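Putative alpha-L-fucosidase (Bacteroides thetaiotaomicron VPI-5482, PDB 3GZA) probably hydrolyses alpha-L-fucosyl linkages of glycans, as a member of glycoside hydrolase family 29. Local coordinates at residues 280-283 and 284-288; 330-333 and 334-337. All coordinates share one frame; numbering follows the deposited sequence.

Contact 1 (280-283 and 284-288)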
ATOM      1  N   ARG A 280     -32.867  -8.339  -3.644  1.00 22.78           N
ATOM      2  CA  ARG A 280     -31.456  -8.021  -3.742  1.00 22.40           C
ATOM      3  C   ARG A 280     -31.237  -6.723  -4.527  1.00 23.75           C
ATOM      4  O   ARG A 280     -32.155  -6.184  -5.142  1.00 25.03           O
ATOM      5  CB  ARG A 280     -30.696  -9.163  -4.404  1.00 23.45           C
ATOM      6  CG  ARG A 280     -30.873 -10.466  -3.677  1.00 23.90           C
ATOM      7  CD  ARG A 280     -29.979 -10.581  -2.451  1.00 26.28           C
ATOM      8  NE  ARG A 280     -28.573 -10.791  -2.786  1.00 26.30           N
ATOM      9  CZ  ARG A 280     -27.537 -10.512  -2.003  1.00 26.51           C
ATOM     10  NH1 ARG A 280     -27.692  -9.901  -0.834  1.00 29.16           N
ATOM     11  NH2 ARG A 280     -26.330 -10.737  -2.438  1.00 26.26           N
ATOM     12  N   HIS A 281     -30.025  -6.201  -4.454  1.00 23.51           N
ATOM     13  CA  HIS A 281     -29.657  -4.941  -5.132  1.00 23.92           C
ATOM     14  C   HIS A 281     -28.139  -4.921  -5.147  1.00 24.65           C
ATOM     15  O   HIS A 281     -27.497  -4.198  -4.341  1.00 26.02           O
ATOM     16  CB  HIS A 281     -30.272  -3.762  -4.358  1.00 24.76           C
ATOM     17  CG  HIS A 281     -30.131  -2.427  -5.021  1.00 24.21           C
ATOM     18  ND1 HIS A 281     -31.035  -1.967  -5.949  1.00 23.57           N
ATOM     19  CD2 HIS A 281     -29.173  -1.479  -4.915  1.00 24.15           C
ATOM     20  CE1 HIS A 281     -30.631  -0.777  -6.390  1.00 24.41           C
ATOM     21  NE2 HIS A 281     -29.506  -0.460  -5.772  1.00 23.94           N
ATOM     22  N   GLU A 282     -27.562  -5.696  -6.071  1.00 24.44           N
ATOM     23  CA  GLU A 282     -26.149  -6.003  -6.006  1.00 25.10           C
ATOM     24  C   GLU A 282     -25.312  -5.421  -7.135  1.00 24.91           C
ATOM     25  O   GLU A 282     -25.461  -5.830  -8.267  1.00 26.09           O
ATOM     26  CB  GLU A 282     -25.954  -7.516  -5.992  1.00 25.99           C
ATOM     27  CG  GLU A 282     -26.826  -8.196  -4.959  1.00 25.73           C
ATOM     28  CD  GLU A 282     -26.792  -7.581  -3.553  1.00 26.54           C
ATOM     29  OE1 GLU A 282     -25.703  -7.467  -2.923  1.00 27.81           O
ATOM     30  OE2 GLU A 282     -27.883  -7.303  -3.001  1.00 25.58           O
ATOM     31  N   TRP A 283     -24.413  -4.493  -6.790  1.00 26.49           N
ATOM     32  CA  TRP A 283     -23.518  -3.895  -7.763  1.00 25.86           C
ATOM     33  C   TRP A 283     -22.318  -4.810  -8.033  1.00 24.86           C
ATOM     34  O   TRP A 283     -21.639  -4.670  -9.044  1.00 24.36           O
ATOM     35  CB  TRP A 283     -23.048  -2.533  -7.289  1.00 25.98           C
ATOM     36  CG  TRP A 283     -24.102  -1.488  -7.306  1.00 24.18           C
ATOM     37  CD1 TRP A 283     -24.797  -1.042  -6.246  1.00 26.70           C
ATOM     38  CD2 TRP A 283     -24.605  -0.767  -8.453  1.00 24.80           C
ATOM     39  NE1 TRP A 283     -25.690  -0.069  -6.637  1.00 25.47           N
ATOM     40  CE2 TRP A 283     -25.604   0.100  -7.993  1.00 25.20           C
ATOM     41  CE3 TRP A 283     -24.268  -0.749  -9.806  1.00 26.24           C
ATOM     42  CZ2 TRP A 283     -26.285   0.996  -8.832  1.00 25.61           C
ATOM     43  CZ3 TRP A 283     -24.983   0.069 -10.643  1.00 26.03           C
ATOM     44  CH2 TRP A 283     -25.939   0.973 -10.155  1.00 23.77           C
ATOM     45  N   PHE A 284     -22.022  -5.693  -7.105  1.00 25.28           N
ATOM     46  CA  PHE A 284     -20.926  -6.687  -7.232  1.00 25.66           C
ATOM     47  C   PHE A 284     -21.401  -8.128  -7.338  1.00 25.89           C
ATOM     48  O   PHE A 284     -22.490  -8.496  -6.863  1.00 25.17           O
ATOM     49  CB  PHE A 284     -20.012  -6.616  -5.978  1.00 24.94           C
ATOM     50  CG  PHE A 284     -19.157  -5.379  -5.878  1.00 26.32           C
ATOM     51  CD1 PHE A 284     -17.954  -5.339  -6.539  1.00 28.45           C
ATOM     52  CD2 PHE A 284     -19.536  -4.289  -5.102  1.00 27.60           C
ATOM     53  CE1 PHE A 284     -17.112  -4.232  -6.404  1.00 27.39           C
ATOM     54  CE2 PHE A 284     -18.737  -3.198  -5.002  1.00 27.86           C
ATOM     55  CZ  PHE A 284     -17.525  -3.146  -5.693  1.00 27.85           C
ATOM     56  N   TRP A 285     -20.563  -8.943  -7.958  1.00 25.48           N
ATOM     57  CA  TRP A 285     -20.794 -10.379  -7.988  1.00 24.59           C
ATOM     58  C   TRP A 285     -20.639 -10.924  -6.584  1.00 24.43           C
ATOM     59  O   TRP A 285     -19.660 -10.657  -5.902  1.00 25.20           O
ATOM     60  CB  TRP A 285     -19.820 -11.078  -8.928  1.00 24.72           C
ATOM     61  CG  TRP A 285     -20.221 -12.499  -9.137  1.00 23.66           C
ATOM     62  CD1 TRP A 285     -21.026 -12.988 -10.141  1.00 24.22           C
ATOM     63  CD2 TRP A 285     -19.928 -13.629  -8.285  1.00 25.49           C
ATOM     64  NE1 TRP A 285     -21.229 -14.329  -9.967  1.00 25.60           N
ATOM     65  CE2 TRP A 285     -20.557 -14.747  -8.850  1.00 26.11           C
ATOM     66  CE3 TRP A 285     -19.176 -13.802  -7.109  1.00 25.13           C
ATOM     67  CZ2 TRP A 285     -20.492 -16.006  -8.271  1.00 25.68           C
ATOM     68  CZ3 TRP A 285     -19.135 -15.071  -6.532  1.00 24.54           C
ATOM     69  CH2 TRP A 285     -19.768 -16.149  -7.145  1.00 25.30           C
ATOM     70  N   GLU A 286     -21.588 -11.756  -6.194  1.00 25.70           N
ATOM     71  CA  GLU A 286     -21.655 -12.425  -4.910  1.00 24.70           C
ATOM     72  C   GLU A 286     -22.189 -13.827  -5.185  1.00 25.52           C
ATOM     73  O   GLU A 286     -22.869 -14.057  -6.185  1.00 25.82           O
ATOM     74  CB  GLU A 286     -22.582 -11.685  -3.941  1.00 25.73           C
ATOM     75  CG  GLU A 286     -22.155 -10.312  -3.645  1.00 27.22           C
ATOM     76  CD  GLU A 286     -23.246  -9.527  -3.054  1.00 28.02           C
ATOM     77  OE1 GLU A 286     -23.539  -9.723  -1.878  1.00 26.84           O
ATOM     78  OE2 GLU A 286     -23.802  -8.668  -3.769  1.00 28.74           O
ATOM     79  N   PRO A 287     -21.890 -14.784  -4.316  1.00 25.74           N
ATOM     80  CA  PRO A 287     -22.417 -16.126  -4.569  1.00 26.33           C
ATOM     81  C   PRO A 287     -23.934 -16.220  -4.510  1.00 26.22           C
ATOM     82  O   PRO A 287     -24.580 -15.473  -3.746  1.00 25.83           O
ATOM     83  CB  PRO A 287     -21.825 -16.966  -3.425  1.00 26.68           C
ATOM     84  CG  PRO A 287     -20.625 -16.135  -2.933  1.00 28.11           C
ATOM     85  CD  PRO A 287     -20.961 -14.709  -3.177  1.00 26.15           C
ATOM     86  N   ASP A 288     -24.472 -17.160  -5.289  1.00 26.27           N
ATOM     87  CA  ASP A 288     -25.896 -17.494  -5.289  1.00 26.02           C
ATOM     88  C   ASP A 288     -26.856 -16.356  -5.681  1.00 24.12           C
ATOM     89  O   ASP A 288     -28.028 -16.373  -5.285  1.00 24.76           O
ATOM     90  CB  ASP A 288     -26.295 -18.059  -3.935  1.00 26.47           C
ATOM     91  CG  ASP A 288     -25.398 -19.247  -3.507  1.00 32.36           C
ATOM     92  OD1 ASP A 288     -25.300 -20.232  -4.269  1.00 38.67           O
ATOM     93  OD2 ASP A 288     -24.768 -19.156  -2.434  1.00 38.42           O
TER
HETATM   94  O   HOH W   1     -25.215  -8.368   0.196  1.00 25.43           O
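Glu282 and Glu286 reach the same spot because each sets CG beside its own backbone N (chi1 -50° and -61°); Glu282 then bends again at CG, whereas Glu286 runs on extended, and the two side chains cross at about a right angle. Their carboxylates meet with Glu282 OE1 only 2.4 Å from Glu286 OE2. Arg280, bent at CG and CD, folds back to the same place, completing a salt-bridge network in the loop between strand 264-273 and helix 296-304. Its NH2 lies 3.0 Å from Glu286 OE1, a weak hydrogen bond (N-H...O angle 143°) at the guanidinium edge and part of the salt bridge. Glu282 OE2 sits over the centre of one guanidinium face, 3.3 Å above the plane, and also accepts a hydrogen bond from His281 N at 2.8 Å, which helps fix how its carboxylate is turned. Water 1 joins Arg280 NH1 to Glu286 OE1. A long, positively charged arginine suits this place, since its edge gives an N-H to Glu286 and its face attracts Glu282 by charge alone; its NH2 also pairs with Asp289, and Glu286 OE1 also takes the backbone N-H of Tyr38. Beside this network the rings of Trp283 and Phe284 meet His27, and Phe284 meets His31 of the sodium site edge-to-face. One guanidinium thus gathers two carboxylates into a compact network next to the sodium ion.

Contact 2 (330-333 and 334-337)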
ATOM      1  N   ALA A 330     -25.623 -12.381 -19.172  1.00 24.12           N
ATOM      2  CA  ALA A 330     -25.385 -12.083 -20.599  1.00 25.52           C
ATOM      3  C   ALA A 330     -26.609 -12.378 -21.454  1.00 25.09           C
ATOM      4  O   ALA A 330     -26.960 -11.615 -22.374  1.00 25.36           O
ATOM      5  CB  ALA A 330     -24.178 -12.902 -21.102  1.00 25.84           C
ATOM      6  N   GLN A 331     -27.280 -13.479 -21.160  1.00 24.40           N
ATOM      7  CA  GLN A 331     -28.469 -13.834 -21.931  1.00 25.14           C
ATOM      8  C   GLN A 331     -29.555 -12.792 -21.687  1.00 24.29           C
ATOM      9  O   GLN A 331     -30.219 -12.396 -22.608  1.00 24.51           O
ATOM     10  CB  GLN A 331     -28.932 -15.238 -21.599  1.00 26.13           C
ATOM     11  CG  GLN A 331     -30.245 -15.663 -22.196  1.00 25.92           C
ATOM     12  CD  GLN A 331     -30.267 -15.611 -23.724  1.00 27.95           C
ATOM     13  OE1 GLN A 331     -29.238 -15.778 -24.399  1.00 30.55           O
ATOM     14  NE2 GLN A 331     -31.455 -15.397 -24.274  1.00 29.45           N
ATOM     15  N   ARG A 332     -29.763 -12.396 -20.437  1.00 23.62           N
ATOM     16  CA  ARG A 332     -30.800 -11.398 -20.109  1.00 24.07           C
ATOM     17  C   ARG A 332     -30.534 -10.059 -20.786  1.00 24.39           C
ATOM     18  O   ARG A 332     -31.456  -9.368 -21.213  1.00 24.24           O
ATOM     19  CB  ARG A 332     -30.892 -11.178 -18.595  1.00 24.33           C
ATOM     20  CG  ARG A 332     -31.965 -10.218 -18.137  1.00 25.85           C
ATOM     21  CD  ARG A 332     -33.399 -10.614 -18.622  1.00 25.84           C
ATOM     22  NE  ARG A 332     -33.715 -12.055 -18.594  1.00 24.71           N
ATOM     23  CZ  ARG A 332     -34.026 -12.749 -17.502  1.00 24.99           C
ATOM     24  NH1 ARG A 332     -34.024 -12.181 -16.305  1.00 24.55           N
ATOM     25  NH2 ARG A 332     -34.255 -14.035 -17.584  1.00 24.37           N
ATOM     26  N   LEU A 333     -29.273  -9.662 -20.798  1.00 24.61           N
ATOM     27  CA  LEU A 333     -28.840  -8.469 -21.490  1.00 24.51           C
ATOM     28  C   LEU A 333     -29.172  -8.543 -22.975  1.00 24.34           C
ATOM     29  O   LEU A 333     -29.678  -7.567 -23.538  1.00 24.27           O
ATOM     30  CB  LEU A 333     -27.349  -8.232 -21.265  1.00 25.25           C
ATOM     31  CG  LEU A 333     -26.975  -7.783 -19.854  1.00 24.73           C
ATOM     32  CD1 LEU A 333     -25.460  -7.920 -19.586  1.00 26.17           C
ATOM     33  CD2 LEU A 333     -27.451  -6.340 -19.505  1.00 27.02           C
ATOM     34  N   LYS A 334     -28.892  -9.677 -23.599  1.00 25.15           N
ATOM     35  CA  LYS A 334     -29.211  -9.849 -25.014  1.00 25.09           C
ATOM     36  C   LYS A 334     -30.714  -9.731 -25.211  1.00 25.18           C
ATOM     37  O   LYS A 334     -31.202  -9.078 -26.157  1.00 24.72           O
ATOM     38  CB  LYS A 334     -28.697 -11.191 -25.510  1.00 24.93           C
ATOM     39  CG  LYS A 334     -29.095 -11.468 -26.960  1.00 25.45           C
ATOM     40  CD  LYS A 334     -28.712 -12.879 -27.298  1.00 27.27           C
ATOM     41  CE  LYS A 334     -28.963 -13.222 -28.747  1.00 30.93           C
ATOM     42  NZ  LYS A 334     -30.405 -13.325 -29.044  1.00 31.17           N
ATOM     43  N   GLU A 335     -31.478 -10.386 -24.336  1.00 24.77           N
ATOM     44  CA  GLU A 335     -32.929 -10.311 -24.423  1.00 24.10           C
ATOM     45  C   GLU A 335     -33.427  -8.841 -24.350  1.00 23.96           C
ATOM     46  O   GLU A 335     -34.380  -8.473 -25.050  1.00 22.94           O
ATOM     47  CB  GLU A 335     -33.585 -11.146 -23.326  1.00 25.24           C
ATOM     48  CG  GLU A 335     -33.397 -12.655 -23.467  1.00 24.65           C
ATOM     49  CD  GLU A 335     -33.796 -13.446 -22.262  1.00 26.08           C
ATOM     50  OE1 GLU A 335     -34.236 -12.850 -21.257  1.00 25.48           O
ATOM     51  OE2 GLU A 335     -33.646 -14.706 -22.330  1.00 26.21           O
HETATM   52  N   MSE A 336     -32.815  -8.031 -23.486  1.00 23.67           N
HETATM   53  CA  MSE A 336     -33.178  -6.603 -23.339  1.00 22.81           C
HETATM   54  C   MSE A 336     -32.943  -5.825 -24.637  1.00 24.15           C
HETATM   55  O   MSE A 336     -33.822  -5.136 -25.128  1.00 24.37           O
HETATM   56  CB  MSE A 336     -32.401  -5.976 -22.212  1.00 23.27           C
HETATM   57  CG  MSE A 336     -32.835  -4.580 -21.922  1.00 22.15           C
HETATM   58 SE   MSE A 336     -31.854  -3.783 -20.513  0.75 24.31          SE
HETATM   59  CE  MSE A 336     -32.784  -2.154 -20.322  1.00 23.61           C
ATOM     60  N   GLY A 337     -31.759  -5.983 -25.216  1.00 25.64           N
ATOM     61  CA  GLY A 337     -31.445  -5.334 -26.473  1.00 24.83           C
ATOM     62  C   GLY A 337     -32.356  -5.801 -27.573  1.00 24.31           C
ATOM     63  O   GLY A 337     -32.839  -4.986 -28.372  1.00 25.02           O
TER
HETATM   64  O   HOH W   2     -32.330 -14.732 -27.006  1.00 36.32           O
HETATM   65  O   HOH W   3     -33.240 -15.673 -19.847  1.00 18.02           O
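Gln331 and Arg332 each reach forward to Glu335 along one alpha-helical stretch, part of helix 327-344, in the i to i+4 and i to i+3 spacings that place side chains on the same side of a helix. The backbone supplies the regular frame: the N-H groups of Lys334, Glu335, Met336 and Gly337 bond to the carbonyls of Ala330, Gln331, Arg332 and Leu333, the last pair at 3.1 Å between Gly337 N and Leu333 O.

Charge pairing comes from Arg332. Its chain leaves with CG anti to the backbone N (chi1 -177°) and bends at CG and CD, bringing NE to 2.8 Å from Glu335 OE1 in a salt bridge. The oxygen lies close to the guanidinium plane, and the two flat groups are not far from parallel. NH1 is used in addition by the carbonyl of Tyr294.

A hydrogen bond from the neutral carboxamide of Gln331 meets the other oxygen. NE2 of Gln331 donates to Glu335 OE2 at 3.0 Å, nearly straight at 168°. It arrives on the anti side, with amide and carboxylate planes 75° apart. Glutamate suits the position because its two oxygens can serve two donors at once; an alanine here would probably leave Arg332 NE without its charge partner and the Gln331 amide less restrained in its rotation.

Apolar packing belongs to the buried side. Leu333 and the long unbranched chain of Met336, deposited as selenomethionine, are apolar and suit their place against strand 312-317, Met336 also on Leu299 of helix 296-304.

Waters complete the exposed side. Water 2 accepts from Gln331 NE2 and from Lys334 NZ, whose charge is paired with Asp338. Water 3 accepts from Arg332 NH2 at 3.0 Å and donates to Glu335 OE2 at 2.7 Å.

Overall arrangement
Contact 1 precedes contact 2 along the chain: 280-288 is in the loop between strand 264-273 and helix 296-304, and 330-337 follows on helix 327-344, after strand 312-317. Their centres are 18 Å apart and their nearest atoms about 10 Å, so they do not touch. Both belong to the TIM-barrel-type region assigned to the fucosidase family, in whose mixed sheet strands 264-273 and 312-317 run parallel side by side. The loop lies close to the sodium site, with the side chain of Glu286 about 5 Å from the ion, while the helix packs against strand 312-317 and leads toward the antiparallel beta domain. One contact thus shapes a loop beside the metal, the other the helix that flanks the barrel.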